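Side-chain contacts in effector protein hopAB3 (Pseudomonas syringae pv. maculicola, PDB 3TJY), which is a type III effector recognised by the tomato Pto resistance protein, triggering host immunity, and promotes virulence in susceptible plants: residues 9-14 / 71-76; 26-31 / 35-40; 46-49 / 53-56. All coordinates share one frame; numbering follows the deposited sequence. Where two conformers were deposited one is given.

Contact 1 of 3, residues 9-14 / 71-76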
loop_
_atom_site.group_PDB
_atom_site.type_symbol
_atom_site.label_atom_id
_atom_site.label_comp_id
_atom_site.label_asym_id
_atom_site.label_seq_id
_atom_site.Cartn_x
_atom_site.Cartn_y
_atom_site.Cartn_z
ATOM N N ARG A 9 2.500 -9.757 0.222
ATOM C CA ARG A 9 1.499 -10.095 -0.785
ATOM C C ARG A 9 1.000 -8.822 -1.491
ATOM O O ARG A 9 0.782 -8.818 -2.705
ATOM C CB ARG A 9 0.332 -10.851 -0.135
ATOM C CG ARG A 9 -0.871 -11.082 -1.028
ATOM C CD ARG A 9 -0.507 -11.913 -2.250
ATOM N NE ARG A 9 -1.681 -12.522 -2.871
ATOM C CZ ARG A 9 -1.689 -13.034 -4.097
ATOM N NH1 ARG A 9 -2.796 -13.575 -4.589
ATOM N NH2 ARG A 9 -0.589 -12.996 -4.835
ATOM N N ILE A 10 0.827 -7.738 -0.738
ATOM C CA ILE A 10 0.443 -6.464 -1.352
ATOM C C ILE A 10 1.501 -6.059 -2.379
ATOM O O ILE A 10 1.180 -5.715 -3.513
ATOM C CB ILE A 10 0.239 -5.346 -0.293
ATOM C CG1 ILE A 10 -0.937 -5.694 0.624
ATOM C CG2 ILE A 10 -0.063 -4.014 -0.964
ATOM C CD1 ILE A 10 -1.053 -4.750 1.876
ATOM N N VAL A 11 2.766 -6.080 -1.973
ATOM C CA VAL A 11 3.834 -5.714 -2.889
ATOM C C VAL A 11 3.834 -6.633 -4.111
ATOM O O VAL A 11 3.939 -6.163 -5.231
ATOM C CB VAL A 11 5.191 -5.700 -2.176
ATOM C CG1 VAL A 11 6.351 -5.518 -3.178
ATOM C CG2 VAL A 11 5.196 -4.595 -1.115
ATOM N N GLN A 12 3.718 -7.942 -3.883
ATOM C CA GLN A 12 3.634 -8.913 -4.974
ATOM C C GLN A 12 2.516 -8.579 -5.949
ATOM O O GLN A 12 2.698 -8.635 -7.166
ATOM C CB GLN A 12 3.353 -10.312 -4.398
ATOM C CG GLN A 12 3.020 -11.373 -5.441
ATOM C CD GLN A 12 2.656 -12.714 -4.797
ATOM O OE1 GLN A 12 2.007 -12.755 -3.746
ATOM N NE2 GLN A 12 3.079 -13.811 -5.422
ATOM N N GLN A 13 1.332 -8.315 -5.401
ATOM C CA GLN A 13 0.180 -8.008 -6.234
ATOM C C GLN A 13 0.349 -6.686 -6.986
ATOM O O GLN A 13 -0.116 -6.555 -8.128
ATOM C CB GLN A 13 -1.078 -7.980 -5.391
ATOM C CG GLN A 13 -1.520 -9.348 -4.898
ATOM C CD GLN A 13 -2.778 -9.236 -4.071
ATOM O OE1 GLN A 13 -2.831 -8.471 -3.130
ATOM N NE2 GLN A 13 -3.813 -9.973 -4.454
ATOM N N LEU A 14 0.974 -5.697 -6.346
ATOM C CA LEU A 14 1.268 -4.430 -7.040
ATOM C C LEU A 14 2.196 -4.649 -8.234
ATOM O O LEU A 14 1.949 -4.134 -9.327
ATOM C CB LEU A 14 1.889 -3.412 -6.072
ATOM C CG LEU A 14 0.902 -2.813 -5.068
ATOM C CD1 LEU A 14 1.628 -2.038 -3.971
ATOM C CD2 LEU A 14 -0.133 -1.941 -5.771
ATOM N N GLU A 71 7.271 -0.549 5.561
ATOM C CA GLU A 71 8.567 -1.222 5.664
ATOM C C GLU A 71 8.895 -1.979 4.390
ATOM O O GLU A 71 10.030 -1.925 3.900
ATOM C CB GLU A 71 8.583 -2.191 6.852
ATOM C CG GLU A 71 8.543 -1.463 8.186
ATOM C CD GLU A 71 8.321 -2.415 9.353
ATOM O OE1 GLU A 71 8.112 -3.629 9.098
ATOM O OE2 GLU A 71 8.350 -1.931 10.502
ATOM N N ALA A 72 7.906 -2.702 3.866
ATOM C CA ALA A 72 8.121 -3.519 2.677
ATOM C C ALA A 72 8.407 -2.675 1.437
ATOM O O ALA A 72 9.266 -3.029 0.622
ATOM C CB ALA A 72 6.916 -4.422 2.444
ATOM N N LEU A 73 7.666 -1.580 1.269
ATOM C CA LEU A 73 7.916 -0.701 0.129
ATOM C C LEU A 73 9.280 -0.062 0.218
ATOM O O LEU A 73 9.971 0.091 -0.786
ATOM C CB LEU A 73 6.825 0.386 0.026
ATOM C CG LEU A 73 5.469 -0.161 -0.399
ATOM C CD1 LEU A 73 4.401 0.897 -0.135
ATOM C CD2 LEU A 73 5.476 -0.579 -1.876
ATOM N N ARG A 74 9.685 0.336 1.422
ATOM C CA ARG A 74 11.005 0.946 1.582
ATOM C C ARG A 74 12.129 -0.033 1.249
ATOM O O ARG A 74 13.093 0.326 0.569
ATOM C CB ARG A 74 11.183 1.504 2.997
ATOM C CG ARG A 74 12.624 1.841 3.360
ATOM C CD ARG A 74 12.699 2.506 4.734
ATOM N NE ARG A 74 12.097 1.673 5.774
ATOM C CZ ARG A 74 11.849 2.100 7.008
ATOM N NH1 ARG A 74 11.291 1.288 7.901
ATOM N NH2 ARG A 74 12.152 3.349 7.342
ATOM N N ARG A 75 11.993 -1.269 1.718
ATOM C CA ARG A 75 13.032 -2.267 1.464
ATOM C C ARG A 75 13.083 -2.622 -0.014
ATOM O O ARG A 75 14.171 -2.763 -0.584
ATOM C CB ARG A 75 12.793 -3.523 2.303
ATOM C CG ARG A 75 13.873 -4.590 2.100
ATOM C CD ARG A 75 13.890 -5.566 3.277
ATOM N NE ARG A 75 14.320 -4.902 4.510
ATOM C CZ ARG A 75 13.522 -4.633 5.546
ATOM N NH1 ARG A 75 12.244 -4.969 5.524
ATOM N NH2 ARG A 75 14.019 -4.009 6.614
ATOM N N ALA A 76 11.918 -2.748 -0.637
ATOM C CA ALA A 76 11.874 -3.055 -2.079
ATOM C C ALA A 76 12.446 -1.928 -2.932
ATOM O O ALA A 76 13.032 -2.167 -3.998
ATOM C CB ALA A 76 10.473 -3.379 -2.513
#
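Val11 meets Ala72 and Leu73 through one methyl group. CG2 of Val11 lies 4.0 Å from Ala72 CB and 4.1 Å from Leu73 CD2, so the same branch serves both neighbours. The chi1 of 172° puts CG1 opposite the backbone N and leaves CG2 beside that N, where it faces helix 64-77. Val11 and Leu73 do not meet head on. Their side chains run past each other in opposite directions, and the touch is made by CD2 of the leucine. Ala72 offers only its CB, which points at helix 3-16. This small side chain is consistent with the close approach of the backbones, with Val11 CA 7.1 Å from Leu73 CA. The contact joins the first and last helices of a small helical bundle, the Pto-binding domain of the effector. Leu21, at the start of helix 21-32, and Leu69 also pack on Val11. Leu14 and Ala76 turn their CB atoms toward the opposite helix, but their side chains stay farther away. Leu14 instead packs on Ile24, Val46 and Phe47 in the interior.

Another face of helix 3-16 is polar. Arg9 NH2 donates a 2.8 Å hydrogen bond to Gln12 OE1. The donor stands well above the carbonyl plane of the amide, 80° out of it, so the bond does not follow a lone pair. The Gln12 amide carbon lies at the edge of the guanidinium, in its plane. Gln13 NE2 sits 3.4 Å over one face of the same Arg9 group, offset toward the rim. The Gln13 amide also bonds His50 through OE1 and Gln49 through NE2, which fixes its rotation against helix 41-50.

Contact 2 of 3, residues 26-31 / 35-40. With SO4 (sulfate ion), chain B.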
loop_
_atom_site.group_PDB
_atom_site.type_symbol
_atom_site.label_atom_id
_atom_site.label_comp_id
_atom_site.label_asym_id
_atom_site.label_seq_id
_atom_site.Cartn_x
_atom_site.Cartn_y
_atom_site.Cartn_z
ATOM N N THR A 26 6.026 6.528 -2.542
ATOM C CA THR A 26 5.794 7.952 -2.343
ATOM C C THR A 26 4.310 8.231 -2.071
ATOM O O THR A 26 3.964 8.955 -1.139
ATOM C CB THR A 26 6.279 8.735 -3.564
ATOM O OG1 THR A 26 7.693 8.536 -3.715
ATOM C CG2 THR A 26 5.995 10.238 -3.433
HETATM N N MSE A 27 3.456 7.653 -2.916
HETATM C CA MSE A 27 2.004 7.787 -2.792
HETATM C C MSE A 27 1.536 7.378 -1.402
HETATM O O MSE A 27 0.777 8.100 -0.753
HETATM C CB MSE A 27 1.293 6.892 -3.817
HETATM C CG MSE A 27 1.733 7.090 -5.249
HETATM SE SE MSE A 27 0.234 7.615 -6.360
HETATM C CE MSE A 27 -0.028 9.368 -5.529
ATOM N N PHE A 28 1.992 6.208 -0.964
ATOM C CA PHE A 28 1.554 5.612 0.292
ATOM C C PHE A 28 1.999 6.468 1.467
ATOM O O PHE A 28 1.254 6.640 2.418
ATOM C CB PHE A 28 2.054 4.186 0.442
ATOM C CG PHE A 28 1.444 3.453 1.602
ATOM C CD1 PHE A 28 0.081 3.247 1.661
ATOM C CD2 PHE A 28 2.237 2.975 2.634
ATOM C CE1 PHE A 28 -0.496 2.550 2.723
ATOM C CE2 PHE A 28 1.677 2.274 3.697
ATOM C CZ PHE A 28 0.302 2.060 3.743
ATOM N N ARG A 29 3.211 7.010 1.397
ATOM C CA ARG A 29 3.666 7.953 2.420
ATOM C C ARG A 29 2.692 9.124 2.532
ATOM O O ARG A 29 2.285 9.511 3.626
ATOM C CB ARG A 29 5.066 8.480 2.094
ATOM C CG ARG A 29 5.657 9.359 3.181
ATOM C CD ARG A 29 7.007 9.931 2.748
ATOM N NE ARG A 29 7.935 8.852 2.444
ATOM C CZ ARG A 29 8.496 8.649 1.257
ATOM N NH1 ARG A 29 8.268 9.477 0.251
ATOM N NH2 ARG A 29 9.314 7.623 1.093
ATOM N N ASN A 30 2.319 9.684 1.387
ATOM C CA ASN A 30 1.369 10.790 1.341
ATOM C C ASN A 30 -0.023 10.384 1.827
ATOM O O ASN A 30 -0.714 11.176 2.473
ATOM C CB ASN A 30 1.278 11.347 -0.074
ATOM C CG ASN A 30 2.563 11.996 -0.523
ATOM O OD1 ASN A 30 3.348 12.480 0.298
ATOM N ND2 ASN A 30 2.784 12.021 -1.836
HETATM N N MSE A 31 -0.423 9.157 1.514
HETATM C CA MSE A 31 -1.710 8.624 1.972
HETATM C C MSE A 31 -1.753 8.607 3.491
HETATM O O MSE A 31 -2.743 9.020 4.105
HETATM C CB MSE A 31 -1.936 7.211 1.431
HETATM C CG MSE A 31 -3.177 6.518 1.985
HETATM SE SE MSE A 31 -4.853 7.242 1.246
HETATM C CE MSE A 31 -6.084 6.297 2.409
ATOM N N GLU A 35 -3.364 12.283 2.273
ATOM C CA GLU A 35 -3.600 12.704 0.892
ATOM C C GLU A 35 -3.988 11.515 0.015
ATOM O O GLU A 35 -3.272 10.517 -0.036
ATOM C CB GLU A 35 -2.351 13.388 0.330
ATOM C CG GLU A 35 -1.636 14.295 1.323
ATOM C CD GLU A 35 -0.335 14.869 0.771
ATOM O OE1 GLU A 35 -0.139 14.822 -0.464
ATOM O OE2 GLU A 35 0.494 15.363 1.573
ATOM N N GLU A 36 -5.123 11.618 -0.674
ATOM C CA GLU A 36 -5.567 10.547 -1.570
ATOM C C GLU A 36 -4.464 10.116 -2.514
ATOM O O GLU A 36 -3.715 10.951 -3.026
ATOM C CB GLU A 36 -6.725 11.018 -2.440
ATOM C CG GLU A 36 -8.051 11.139 -1.747
ATOM C CD GLU A 36 -9.132 11.526 -2.725
ATOM O OE1 GLU A 36 -9.045 12.636 -3.295
ATOM O OE2 GLU A 36 -10.045 10.710 -2.949
HETATM N N MSE A 37 -4.393 8.815 -2.774
HETATM C CA MSE A 37 -3.476 8.309 -3.784
HETATM C C MSE A 37 -4.110 8.379 -5.169
HETATM O O MSE A 37 -5.320 8.213 -5.323
HETATM C CB MSE A 37 -3.059 6.874 -3.470
HETATM C CG MSE A 37 -2.269 6.727 -2.184
HETATM SE SE MSE A 37 -1.763 4.882 -1.910
HETATM C CE MSE A 37 -3.371 4.229 -1.223
ATOM N N ILE A 38 -3.273 8.628 -6.168
ATOM C CA ILE A 38 -3.674 8.615 -7.565
ATOM C C ILE A 38 -3.273 7.279 -8.171
ATOM O O ILE A 38 -2.128 7.093 -8.590
ATOM C CB ILE A 38 -2.990 9.750 -8.333
ATOM C CG1 ILE A 38 -3.387 11.100 -7.731
ATOM C CG2 ILE A 38 -3.359 9.696 -9.811
ATOM C CD1 ILE A 38 -2.932 12.284 -8.536
ATOM N N LEU A 39 -4.211 6.340 -8.201
ATOM C CA LEU A 39 -3.888 4.967 -8.573
ATOM C C LEU A 39 -4.539 4.548 -9.868
ATOM O O LEU A 39 -5.611 5.050 -10.220
ATOM C CB LEU A 39 -4.342 4.006 -7.473
ATOM C CG LEU A 39 -3.753 4.222 -6.083
ATOM C CD1 LEU A 39 -4.441 3.281 -5.086
ATOM C CD2 LEU A 39 -2.233 4.022 -6.100
ATOM N N SER A 40 -3.906 3.612 -10.571
ATOM C CA SER A 40 -4.565 2.969 -11.702
ATOM C C SER A 40 -5.699 2.116 -11.151
ATOM O O SER A 40 -5.711 1.789 -9.964
ATOM C CB SER A 40 -3.592 2.092 -12.487
ATOM O OG SER A 40 -3.262 0.935 -11.744
HETATM S S SO4 B . 9.693 5.945 4.287
HETATM O O1 SO4 B . 9.004 5.137 5.277
HETATM O O2 SO4 B . 9.503 5.381 2.959
HETATM O O3 SO4 B . 9.128 7.289 4.329
HETATM O O4 SO4 B . 11.115 5.967 4.600
HETATM O O HOH W 1 -0.944 9.876 -1.784
#
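Met37 is the main bump, and its hollow lies between Met27, Phe28 and Met31 on helix 21-32. Met37 CG sits 3.6 Å from Met27 O and 3.7 Å from Met31 CB. Met37 SE reaches the edge of the Phe28 ring, near its plane, 4.3 Å from Phe28 CD1. There the chain bends (chi3 -80°), and Met37 CE swings to 3.9 Å from Met31 CG. Met31 and Met37 cross at about a right angle. All three methionines are selenomethionines. Met27 curls against the backbone of Ile38, but it has two conformers, so that packing is doubtful.

Polar contacts lie toward the Glu35 end. Glu35 N donates a 2.9 Å hydrogen bond to Asn30 O, and the Glu35 carboxylate stacks over the Asn30 amide with planes 3° apart. Met31 CA makes a CA-H...O contact with Glu35 O. A water lies 2.7 Å from Met27 O and 3.0 Å from Glu35 O, placed to donate to either. Arg29 holds a sulfate, probably from the crystallisation liquor, edge-on through NE and NH2.

Loop 35-40 leads into helix 41-50, whose Phe47 packs on Met37 and Leu39. Met54 of helix 54-57 covers Met31 and Met37, while Phe28 packs on helix 64-77.

Contact 3 of 3, residues 46-49 / 53-56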
loop_
_atom_site.group_PDB
_atom_site.type_symbol
_atom_site.label_atom_id
_atom_site.label_comp_id
_atom_site.label_asym_id
_atom_site.label_seq_id
_atom_site.Cartn_x
_atom_site.Cartn_y
_atom_site.Cartn_z
ATOM N N VAL A 46 -5.861 -3.605 -5.849
ATOM C CA VAL A 46 -4.967 -4.247 -4.886
ATOM C C VAL A 46 -5.136 -3.657 -3.498
ATOM O O VAL A 46 -5.278 -4.385 -2.521
ATOM C CB VAL A 46 -3.484 -4.117 -5.285
ATOM C CG1 VAL A 46 -2.580 -4.657 -4.159
ATOM C CG2 VAL A 46 -3.229 -4.861 -6.589
ATOM N N PHE A 47 -5.116 -2.333 -3.408
ATOM C CA PHE A 47 -5.266 -1.677 -2.121
ATOM C C PHE A 47 -6.601 -2.018 -1.457
ATOM O O PHE A 47 -6.649 -2.255 -0.246
ATOM C CB PHE A 47 -5.051 -0.160 -2.252
ATOM C CG PHE A 47 -3.616 0.236 -2.110
ATOM C CD1 PHE A 47 -3.077 0.454 -0.851
ATOM C CD2 PHE A 47 -2.793 0.334 -3.214
ATOM C CE1 PHE A 47 -1.745 0.772 -0.692
ATOM C CE2 PHE A 47 -1.443 0.670 -3.069
ATOM C CZ PHE A 47 -0.925 0.877 -1.799
ATOM N N LEU A 48 -7.672 -2.072 -2.251
ATOM C CA LEU A 48 -8.995 -2.372 -1.695
ATOM C C LEU A 48 -9.082 -3.786 -1.134
ATOM O O LEU A 48 -9.927 -4.065 -0.283
ATOM C CB LEU A 48 -10.107 -2.158 -2.730
ATOM C CG LEU A 48 -10.414 -0.715 -3.140
ATOM C CD1 LEU A 48 -11.464 -0.656 -4.249
ATOM C CD2 LEU A 48 -10.861 0.127 -1.918
ATOM N N GLN A 49 -8.242 -4.688 -1.627
ATOM C CA GLN A 49 -8.261 -6.061 -1.114
ATOM C C GLN A 49 -7.708 -6.112 0.301
ATOM O O GLN A 49 -7.963 -7.076 1.030
ATOM C CB GLN A 49 -7.423 -7.003 -1.984
ATOM C CG GLN A 49 -7.938 -7.225 -3.375
ATOM C CD GLN A 49 -7.062 -8.169 -4.180
ATOM O OE1 GLN A 49 -6.747 -9.269 -3.731
ATOM N NE2 GLN A 49 -6.660 -7.738 -5.379
ATOM N N ASP A 53 -11.527 -0.008 3.846
ATOM C CA ASP A 53 -12.191 1.244 4.178
ATOM C C ASP A 53 -11.442 2.455 3.634
ATOM O O ASP A 53 -11.774 3.588 3.984
ATOM C CB ASP A 53 -12.304 1.405 5.696
ATOM C CG ASP A 53 -13.111 0.309 6.344
ATOM O OD1 ASP A 53 -14.191 -0.029 5.825
ATOM O OD2 ASP A 53 -12.668 -0.209 7.391
HETATM N N MSE A 54 -10.459 2.232 2.770
HETATM C CA MSE A 54 -9.546 3.310 2.376
HETATM C C MSE A 54 -10.234 4.523 1.743
HETATM O O MSE A 54 -9.893 5.668 2.052
HETATM C CB MSE A 54 -8.462 2.783 1.439
HETATM C CG MSE A 54 -7.519 3.854 0.915
HETATM SE SE MSE A 54 -6.288 3.039 -0.363
HETATM C CE MSE A 54 -7.398 1.493 -0.716
ATOM N N LEU A 55 -11.195 4.286 0.855
ATOM C CA LEU A 55 -11.800 5.415 0.148
ATOM C C LEU A 55 -12.554 6.403 1.044
ATOM O O LEU A 55 -12.308 7.608 0.966
ATOM C CB LEU A 55 -12.610 4.971 -1.078
ATOM C CG LEU A 55 -11.783 4.218 -2.126
ATOM C CD1 LEU A 55 -12.579 3.951 -3.394
ATOM C CD2 LEU A 55 -10.497 4.979 -2.472
ATOM N N PRO A 56 -13.475 5.913 1.892
ATOM C CA PRO A 56 -14.147 6.856 2.789
ATOM C C PRO A 56 -13.341 7.190 4.048
ATOM O O PRO A 56 -13.579 8.244 4.632
ATOM C CB PRO A 56 -15.442 6.122 3.169
ATOM C CG PRO A 56 -15.080 4.657 3.042
ATOM C CD PRO A 56 -14.134 4.595 1.877
#
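The selenium of Met54 lies obliquely to the Phe47 ring. Met54 SE is 5.0 Å from the ring centroid and 50° off the ring normal. This is a Met-aromatic contact made here by selenomethionine. Two conformers of Met54 were deposited, and this geometry belongs to one of them. In it the side chain is extended as far as the selenium, with CG opposite the backbone N (chi1 177°), and so reaches helix 41-50. The last torsion then turns CE toward Phe47 CB. Both that torsion and the position of CE are doubtful, and with them the close approach of the two carbons.

Leu48 flanks the methionine. Its CD2 lies 4.2 Å from Leu55 CG and, in this conformer, also near Met54 CE. Leu48 crosses both Met54 and Leu55 at about a right angle. The contact packs helix 41-50 against the short helix 54-57 across the turn between them, within the Pto-binding domain. On its inner side Phe47 reaches Ile24 and Phe28, and Met54 reaches Ile59.

No hydrogen bond or charge pair joins the two segments. The attraction is dispersion plus a polarisable selenium near an aromatic ring. Such forces are weakly directional, which is consistent with Met54 taking more than one conformation.

Starting from the N terminus, helix 3-16 supplies the first half of contact 1. Its partner is helix 64-77, near the end of the modelled chain, so contact 1 closes a loop over most of the domain. Contacts 2 and 3 are nested inside that loop and follow one another without crossing. Contact 2 folds the loop 35-40 back on helix 21-32. Contact 3 then closes the turn between helix 41-50 and helix 54-57. Met54 of contact 3 packs on the methionines of contact 2, with the two centres about 12 Å apart. Leu73 touches Phe28, linking contacts 1 and 2. Helix 3-16 also packs on helix 41-50, where Gln13 CB meets Val46, linking contacts 1 and 3.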